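PDB 5WRT: soluble inorganic pyrophosphatase from Toxoplasma gondii, which probably hydrolyses inorganic pyrophosphate to phosphate with the help of bound magnesium ions. Local coordinates for residues Ser168-Val173 and Glu177-Gly182; Ile33-Asn38 and Arg219-Ala224; Ala174-Glu177 and Val183-Gly186. One frame throughout, in Å; residues are numbered along the deposited sequence.

Interaction 1 of 3, residues Ser168-Val173 and Glu177-Gly182; sequences SQLNSV and ERLCRG
Leu179 reaches back from the last turn of helix 173-179 and sets one methyl, CD1, against both Gln169 and Leu170. Gln169 meets that methyl twice. Gln169 CB sits 4.0 Å from Leu179 CD1; CG then swings wide, because it stands anti to the carbonyl carbon (chi1 -76°), and touches nothing of 177-182. The chain runs on extended through CD, and the amide is twisted nearly at right angles to it (chi3 -89°), which brings Gln169 NE2 back to 4.1 Å from Leu179 CD1 while OE1 lies on the far side of the amide. The two side chains cross at about a right angle, the glutamine lying over the end of the leucine. Leu170 makes the deeper half of the contact: its CD2 is 3.9 Å from Leu179 CD1, the two leucines sliding past each other in opposite directions.

The segments are the approach to a short helix and its exit. Val173 O accepts a hydrogen bond from Glu177 N at 2.9 Å, closing the first helical turn. Glu177 CG comes to 3.5 Å from Val173 O, its side chain running beside that of Val173. Ser172 is the N-cap residue, but its side chain makes no capping bond; of a capping box just the return half is present, the weak bond from Ser172 N to Asp175 OD2, which also accepts one from Asn171 N. On the outer side, Arg178 forms a salt bridge with Asp175. Arg178 NH2 also donates in the guanidinium plane to water 1 at 3.0 Å. That water donates to Gln169 O at 2.9 Å. Beyond the helix, Arg181 pairs with Glu209 of the second subunit, and Gly182 O accepts a hydrogen bond from Trp193 of that same subunit.

Interaction 2 of 3, residues Ile33-Asn38 and Arg219-Ala224; sequences IPLFPN and RVVYRA
Leu35 and Val221 make the inner half of this contact, Phe36 and Tyr222 the outer half. Both aliphatic side chains point at each other and are buried. Leu35 extends with CG anti to its backbone N (chi1 174°), which carries CD2 to 4.0 Å from Val221 CG1. Phe47 of strand 47-53 packs on both residues and Leu121 on Val221, on the side of helix 214-232 that faces the sheet carrying Asp122, about 10 Å from Val221 side chain to side chain.

The aromatic pair is only partly buried and touches over a narrow front. Phe36 CZ comes to 3.7 Å from Tyr222 CE1 and 4.0 Å from Tyr222 CD1, each atom lying near the plane of the other ring. The rings therefore meet edge to edge, their planes some 43° apart, in neither a stack nor a T-shape. Leu35 CG sits over one face of Phe36, 4.2 Å above the ring centre. Tyr222 also packs on the loop residues Arg40 and Leu45.

Every touching atom is a carbon, so the loop is held to the helix here by shape and by exclusion of water, with no directional bond between the two segments.

Interaction 3 of 3, residues Ala174-Glu177 and Val183-Gly186; sequences ADVE and VVPG
Val176 and Glu177, in the middle of helix 173-179, face Val183 and Val184, the opening residues of helix 183-193. The CA atoms of Val176 and Val183 are 7.2 Å apart and those of Glu177 and Val184 6.8 Å. Val176 points toward the second helix. With CG1 anti to the backbone N (chi1 -178°), it lodges that methyl against Val184 CG2 at 3.7 Å and Val183 CG1 at 3.9 Å.

These are two consecutive short helices joined by a brief turn, in which Gly182 occupies the N-cap position of the second. Ile126 packs on both Val176 and Val183. The second subunit is close as well: its Trp193 packs on Val183 and its Glu189 on Pro185.

Glu177 works along the flank. A bend at chi2 (-74°) brings its carboxylate round toward the second helix, where OE1 rests 3.8 Å from Val184 CB and OE2 4.0 Å from Pro185 CD. Water 2 links the two helices, donating to Glu177 OE2 at 2.8 Å and accepting a hydrogen bond from Val184 N at 3.0 Å. A first-turn amide is thus satisfied through solvent, and the carboxylate's charge would be expected to suit the positive amino end of that helix.

Along the chain, 33-38 comes first and its partner 219-224 last, so interaction 2 spans most of this chain, which is the pyrophosphatase part of a longer protein, with the other two contacts falling in between. Interactions 1 and 3 are neighbours: their centres lie 6 Å apart, they share Glu177 and helix 173-179, and Leu170 CD2 touches Asp175 O at 3.7 Å. Together they pack the loop before that helix, the helix itself and the start of helix 183-193 into one unit that meets the second subunit. Interaction 2 is separate, its centre 22 and 23 Å from theirs; it fixes the early loop to helix 214-232 within one subunit, nearer the magnesium site.

Interaction 1 of 3, residues Ser168-Val173 and Glu177-Gly182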
loop_
_atom_site.group_PDB
_atom_site.type_symbol
_atom_site.label_atom_id
_atom_site.label_comp_id
_atom_site.label_asym_id
_atom_site.label_seq_id
_atom_site.Cartn_x
_atom_site.Cartn_y
_atom_site.Cartn_z
ATOM N N SER A 168 -14.683 20.433 -10.038
ATOM C CA SER A 168 -14.906 21.812 -9.617
ATOM C C SER A 168 -14.886 21.973 -8.103
ATOM O O SER A 168 -14.744 23.098 -7.613
ATOM C CB SER A 168 -16.231 22.330 -10.175
ATOM O OG SER A 168 -17.321 21.584 -9.666
ATOM N N GLN A 169 -15.036 20.881 -7.355
ATOM C CA GLN A 169 -15.060 20.935 -5.901
ATOM C C GLN A 169 -13.692 20.731 -5.265
ATOM O O GLN A 169 -13.530 21.016 -4.073
ATOM C CB GLN A 169 -16.021 19.875 -5.359
ATOM C CG GLN A 169 -17.488 20.226 -5.494
ATOM C CD GLN A 169 -18.379 19.201 -4.828
ATOM O OE1 GLN A 169 -18.784 18.219 -5.449
ATOM N NE2 GLN A 169 -18.679 19.417 -3.553
ATOM N N LEU A 170 -12.714 20.238 -6.018
ATOM C CA LEU A 170 -11.373 19.980 -5.510
ATOM C C LEU A 170 -10.413 21.021 -6.068
ATOM O O LEU A 170 -10.225 21.105 -7.285
ATOM C CB LEU A 170 -10.908 18.570 -5.878
ATOM C CG LEU A 170 -11.768 17.409 -5.376
ATOM C CD1 LEU A 170 -11.256 16.087 -5.928
ATOM C CD2 LEU A 170 -11.805 17.384 -3.855
ATOM N N ASN A 171 -9.805 21.809 -5.181
ATOM C CA ASN A 171 -8.801 22.782 -5.590
ATOM C C ASN A 171 -7.518 22.743 -4.771
ATOM O O ASN A 171 -6.532 23.357 -5.193
ATOM C CB ASN A 171 -9.373 24.209 -5.542
ATOM C CG ASN A 171 -10.657 24.352 -6.338
ATOM O OD1 ASN A 171 -10.652 24.234 -7.563
ATOM N ND2 ASN A 171 -11.763 24.602 -5.647
ATOM N N SER A 172 -7.488 22.050 -3.635
ATOM C CA SER A 172 -6.264 21.913 -2.859
ATOM C C SER A 172 -6.338 20.642 -2.020
ATOM O O SER A 172 -7.344 19.928 -2.020
ATOM C CB SER A 172 -6.007 23.144 -1.984
ATOM O OG SER A 172 -4.620 23.267 -1.700
ATOM N N VAL A 173 -5.244 20.372 -1.300
ATOM C CA VAL A 173 -5.162 19.209 -0.417
ATOM C C VAL A 173 -6.326 19.184 0.565
ATOM O O VAL A 173 -6.904 18.125 0.839
ATOM C CB VAL A 173 -3.810 19.199 0.319
ATOM C CG1 VAL A 173 -3.752 18.048 1.314
ATOM C CG2 VAL A 173 -2.663 19.115 -0.676
ATOM N N GLU A 177 -8.706 15.999 1.551
ATOM C CA GLU A 177 -8.876 15.484 2.906
ATOM C C GLU A 177 -10.334 15.543 3.353
ATOM O O GLU A 177 -10.779 14.692 4.131
ATOM C CB GLU A 177 -7.990 16.266 3.878
ATOM C CG GLU A 177 -6.482 16.075 3.684
ATOM C CD GLU A 177 -5.952 14.731 4.170
ATOM O OE1 GLU A 177 -4.761 14.676 4.546
ATOM O OE2 GLU A 177 -6.709 13.736 4.182
ATOM N N ARG A 178 -11.088 16.534 2.869
ATOM C CA ARG A 178 -12.471 16.713 3.301
ATOM C C ARG A 178 -13.423 15.790 2.549
ATOM O O ARG A 178 -14.280 15.141 3.160
ATOM C CB ARG A 178 -12.899 18.170 3.111
ATOM C CG ARG A 178 -14.251 18.502 3.727
ATOM C CD ARG A 178 -14.503 20.003 3.773
ATOM N NE ARG A 178 -14.089 20.679 2.545
ATOM C CZ ARG A 178 -14.843 20.786 1.456
ATOM N NH1 ARG A 178 -16.062 20.261 1.433
ATOM N NH2 ARG A 178 -14.381 21.420 0.386
ATOM N N LEU A 179 -13.290 15.720 1.225
ATOM C CA LEU A 179 -14.250 15.013 0.390
ATOM C C LEU A 179 -13.787 13.629 -0.046
ATOM O O LEU A 179 -14.580 12.894 -0.642
ATOM C CB LEU A 179 -14.571 15.846 -0.859
ATOM C CG LEU A 179 -15.115 17.254 -0.618
ATOM C CD1 LEU A 179 -15.123 18.045 -1.915
ATOM C CD2 LEU A 179 -16.508 17.189 -0.022
ATOM N N CYS A 180 -12.525 13.253 0.230
ATOM C CA CYS A 180 -11.972 11.960 -0.189
ATOM C C CYS A 180 -11.042 11.461 0.917
ATOM O O CYS A 180 -9.816 11.536 0.804
ATOM C CB CYS A 180 -11.233 12.072 -1.523
ATOM S SG CYS A 180 -12.137 12.877 -2.859
ATOM N N ARG A 181 -11.629 10.941 1.992
ATOM C CA ARG A 181 -10.825 10.508 3.127
ATOM C C ARG A 181 -9.938 9.330 2.741
ATOM O O ARG A 181 -10.366 8.411 2.036
ATOM C CB ARG A 181 -11.723 10.126 4.304
ATOM C CG ARG A 181 -10.960 9.546 5.484
ATOM C CD ARG A 181 -11.059 10.435 6.713
ATOM N NE ARG A 181 -12.447 10.673 7.095
ATOM C CZ ARG A 181 -13.243 9.757 7.640
ATOM N NH1 ARG A 181 -12.790 8.533 7.878
ATOM N NH2 ARG A 181 -14.493 10.067 7.951
ATOM N N GLY A 182 -8.692 9.365 3.212
ATOM C CA GLY A 182 -7.738 8.312 2.956
ATOM C C GLY A 182 -6.987 8.411 1.649
ATOM O O GLY A 182 -6.068 7.613 1.423
HETATM O O HOH W 1 -15.277 22.403 -2.276
#

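Interaction 2 of 3, residues Ile33-Asn38 and Arg219-Ala224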
loop_
_atom_site.group_PDB
_atom_site.type_symbol
_atom_site.label_atom_id
_atom_site.label_comp_id
_atom_site.label_asym_id
_atom_site.label_seq_id
_atom_site.Cartn_x
_atom_site.Cartn_y
_atom_site.Cartn_z
ATOM N N ILE A 33 3.438 16.378 -26.980
ATOM C CA ILE A 33 2.182 16.757 -26.326
ATOM C C ILE A 33 2.410 18.016 -25.504
ATOM O O ILE A 33 3.338 18.055 -24.686
ATOM C CB ILE A 33 1.629 15.614 -25.467
ATOM C CG1 ILE A 33 1.188 14.460 -26.363
ATOM C CG2 ILE A 33 0.462 16.096 -24.614
ATOM C CD1 ILE A 33 0.425 13.389 -25.642
ATOM N N PRO A 34 1.608 19.063 -25.690
ATOM C CA PRO A 34 1.793 20.275 -24.888
ATOM C C PRO A 34 1.484 20.012 -23.424
ATOM O O PRO A 34 0.553 19.276 -23.088
ATOM C CB PRO A 34 0.798 21.266 -25.506
ATOM C CG PRO A 34 -0.241 20.405 -26.137
ATOM C CD PRO A 34 0.487 19.190 -26.638
ATOM N N LEU A 35 2.296 20.606 -22.547
ATOM C CA LEU A 35 2.049 20.474 -21.116
ATOM C C LEU A 35 0.745 21.154 -20.717
ATOM O O LEU A 35 0.005 20.641 -19.871
ATOM C CB LEU A 35 3.221 21.053 -20.324
ATOM C CG LEU A 35 3.028 21.112 -18.807
ATOM C CD1 LEU A 35 2.761 19.724 -18.245
ATOM C CD2 LEU A 35 4.233 21.746 -18.133
ATOM N N PHE A 36 0.442 22.303 -21.323
ATOM C CA PHE A 36 -0.790 23.038 -21.052
ATOM C C PHE A 36 -1.752 22.875 -22.221
ATOM O O PHE A 36 -1.563 23.507 -23.272
ATOM C CB PHE A 36 -0.503 24.521 -20.799
ATOM C CG PHE A 36 0.488 24.771 -19.700
ATOM C CD1 PHE A 36 0.109 24.666 -18.372
ATOM C CD2 PHE A 36 1.795 25.126 -19.992
ATOM C CE1 PHE A 36 1.016 24.902 -17.357
ATOM C CE2 PHE A 36 2.706 25.363 -18.980
ATOM C CZ PHE A 36 2.314 25.251 -17.661
ATOM N N PRO A 37 -2.790 22.044 -22.096
ATOM C CA PRO A 37 -3.684 21.820 -23.245
ATOM C C PRO A 37 -4.425 23.070 -23.699
ATOM O O PRO A 37 -4.796 23.156 -24.875
ATOM C CB PRO A 37 -4.648 20.738 -22.735
ATOM C CG PRO A 37 -4.556 20.803 -21.243
ATOM C CD PRO A 37 -3.157 21.226 -20.930
ATOM N N ASN A 38 -4.650 24.044 -22.813
ATOM C CA ASN A 38 -5.248 25.320 -23.191
ATOM C C ASN A 38 -4.348 26.491 -22.805
ATOM O O ASN A 38 -4.835 27.564 -22.446
ATOM C CB ASN A 38 -6.631 25.500 -22.564
ATOM C CG ASN A 38 -7.469 24.239 -22.606
ATOM O OD1 ASN A 38 -7.370 23.439 -23.533
ATOM N ND2 ASN A 38 -8.311 24.061 -21.594
ATOM N N ARG A 219 4.202 25.109 -8.899
ATOM C CA ARG A 219 5.584 25.539 -9.087
ATOM C C ARG A 219 6.517 24.357 -9.316
ATOM O O ARG A 219 7.513 24.489 -10.035
ATOM C CB ARG A 219 6.051 26.355 -7.882
ATOM C CG ARG A 219 5.481 27.766 -7.817
ATOM C CD ARG A 219 6.103 28.548 -6.671
ATOM N NE ARG A 219 5.469 28.263 -5.385
ATOM C CZ ARG A 219 4.357 28.851 -4.952
ATOM N NH1 ARG A 219 3.752 29.767 -5.697
ATOM N NH2 ARG A 219 3.853 28.528 -3.768
ATOM N N VAL A 220 6.223 23.205 -8.708
ATOM C CA VAL A 220 7.007 22.004 -8.978
ATOM C C VAL A 220 6.926 21.642 -10.456
ATOM O O VAL A 220 7.941 21.325 -11.089
ATOM C CB VAL A 220 6.534 20.844 -8.081
ATOM C CG1 VAL A 220 7.049 19.512 -8.609
ATOM C CG2 VAL A 220 6.984 21.062 -6.641
ATOM N N VAL A 221 5.724 21.705 -11.035
ATOM C CA VAL A 221 5.560 21.379 -12.448
ATOM C C VAL A 221 6.254 22.413 -13.328
ATOM O O VAL A 221 6.922 22.060 -14.308
ATOM C CB VAL A 221 4.067 21.246 -12.799
ATOM C CG1 VAL A 221 3.901 20.757 -14.231
ATOM C CG2 VAL A 221 3.375 20.303 -11.829
ATOM N N TYR A 222 6.106 23.702 -13.000
ATOM C CA TYR A 222 6.765 24.750 -13.778
ATOM C C TYR A 222 8.272 24.532 -13.830
ATOM O O TYR A 222 8.880 24.578 -14.905
ATOM C CB TYR A 222 6.469 26.131 -13.190
ATOM C CG TYR A 222 5.023 26.565 -13.206
ATOM C CD1 TYR A 222 4.188 26.262 -14.276
ATOM C CD2 TYR A 222 4.504 27.318 -12.161
ATOM C CE1 TYR A 222 2.867 26.679 -14.287
ATOM C CE2 TYR A 222 3.194 27.738 -12.165
ATOM C CZ TYR A 222 2.379 27.417 -13.226
ATOM O OH TYR A 222 1.075 27.845 -13.214
ATOM N N ARG A 223 8.892 24.311 -12.668
ATOM C CA ARG A 223 10.342 24.156 -12.621
ATOM C C ARG A 223 10.804 22.970 -13.459
ATOM O O ARG A 223 11.789 23.073 -14.199
ATOM C CB ARG A 223 10.808 24.005 -11.174
ATOM C CG ARG A 223 12.319 24.024 -11.016
ATOM C CD ARG A 223 12.727 24.062 -9.554
ATOM N NE ARG A 223 12.136 22.965 -8.793
ATOM C CZ ARG A 223 11.311 23.131 -7.763
ATOM N NH1 ARG A 223 10.978 24.353 -7.370
ATOM N NH2 ARG A 223 10.820 22.075 -7.128
ATOM N N ALA A 224 10.100 21.839 -13.364
ATOM C CA ALA A 224 10.438 20.690 -14.197
ATOM C C ALA A 224 10.198 20.984 -15.671
ATOM O O ALA A 224 10.924 20.473 -16.531
ATOM C CB ALA A 224 9.639 19.463 -13.759
#

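Interaction 3 of 3, residues Ala174-Glu177 and Val183-Gly186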
loop_
_atom_site.group_PDB
_atom_site.type_symbol
_atom_site.label_atom_id
_atom_site.label_comp_id
_atom_site.label_asym_id
_atom_site.label_seq_id
_atom_site.Cartn_x
_atom_site.Cartn_y
_atom_site.Cartn_z
ATOM N N ALA A 174 -6.683 20.348 1.114
ATOM C CA ALA A 174 -7.724 20.399 2.136
ATOM C C ALA A 174 -9.052 19.866 1.612
ATOM O O ALA A 174 -9.787 19.189 2.341
ATOM C CB ALA A 174 -7.882 21.832 2.647
ATOM N N ASP A 175 -9.382 20.161 0.351
ATOM C CA ASP A 175 -10.607 19.625 -0.234
ATOM C C ASP A 175 -10.538 18.109 -0.372
ATOM O O ASP A 175 -11.544 17.417 -0.178
ATOM C CB ASP A 175 -10.878 20.279 -1.588
ATOM C CG ASP A 175 -11.085 21.776 -1.481
ATOM O OD1 ASP A 175 -11.631 22.229 -0.453
ATOM O OD2 ASP A 175 -10.707 22.500 -2.425
ATOM N N VAL A 176 -9.364 17.576 -0.713
ATOM C CA VAL A 176 -9.210 16.129 -0.831
ATOM C C VAL A 176 -9.381 15.467 0.530
ATOM O O VAL A 176 -10.108 14.477 0.670
ATOM C CB VAL A 176 -7.850 15.783 -1.462
ATOM C CG1 VAL A 176 -7.710 14.277 -1.633
ATOM C CG2 VAL A 176 -7.684 16.497 -2.794
ATOM N N GLU A 177 -8.706 15.999 1.551
ATOM C CA GLU A 177 -8.876 15.484 2.906
ATOM C C GLU A 177 -10.334 15.543 3.353
ATOM O O GLU A 177 -10.779 14.692 4.131
ATOM C CB GLU A 177 -7.990 16.266 3.878
ATOM C CG GLU A 177 -6.482 16.075 3.684
ATOM C CD GLU A 177 -5.952 14.731 4.170
ATOM O OE1 GLU A 177 -4.761 14.676 4.546
ATOM O OE2 GLU A 177 -6.709 13.736 4.182
ATOM N N VAL A 183 -7.330 9.361 0.778
ATOM C CA VAL A 183 -6.652 9.455 -0.512
ATOM C C VAL A 183 -5.234 9.982 -0.335
ATOM O O VAL A 183 -4.266 9.373 -0.808
ATOM C CB VAL A 183 -7.464 10.323 -1.488
ATOM C CG1 VAL A 183 -6.619 10.678 -2.702
ATOM C CG2 VAL A 183 -8.719 9.580 -1.917
ATOM N N VAL A 184 -5.085 11.121 0.346
ATOM C CA VAL A 184 -3.749 11.675 0.572
ATOM C C VAL A 184 -2.877 10.740 1.403
ATOM O O VAL A 184 -1.752 10.439 0.971
ATOM C CB VAL A 184 -3.854 13.089 1.176
ATOM C CG1 VAL A 184 -2.473 13.603 1.548
ATOM C CG2 VAL A 184 -4.527 14.035 0.196
ATOM N N PRO A 185 -3.307 10.248 2.573
ATOM C CA PRO A 185 -2.447 9.300 3.301
ATOM C C PRO A 185 -2.281 7.975 2.581
ATOM O O PRO A 185 -1.218 7.352 2.696
ATOM C CB PRO A 185 -3.165 9.129 4.647
ATOM C CG PRO A 185 -4.580 9.449 4.361
ATOM C CD PRO A 185 -4.556 10.519 3.312
ATOM N N GLY A 186 -3.292 7.525 1.837
ATOM C CA GLY A 186 -3.137 6.300 1.070
ATOM C C GLY A 186 -2.039 6.403 0.028
ATOM O O GLY A 186 -1.269 5.461 -0.170
HETATM O O HOH W 2 -7.331 12.620 1.694
#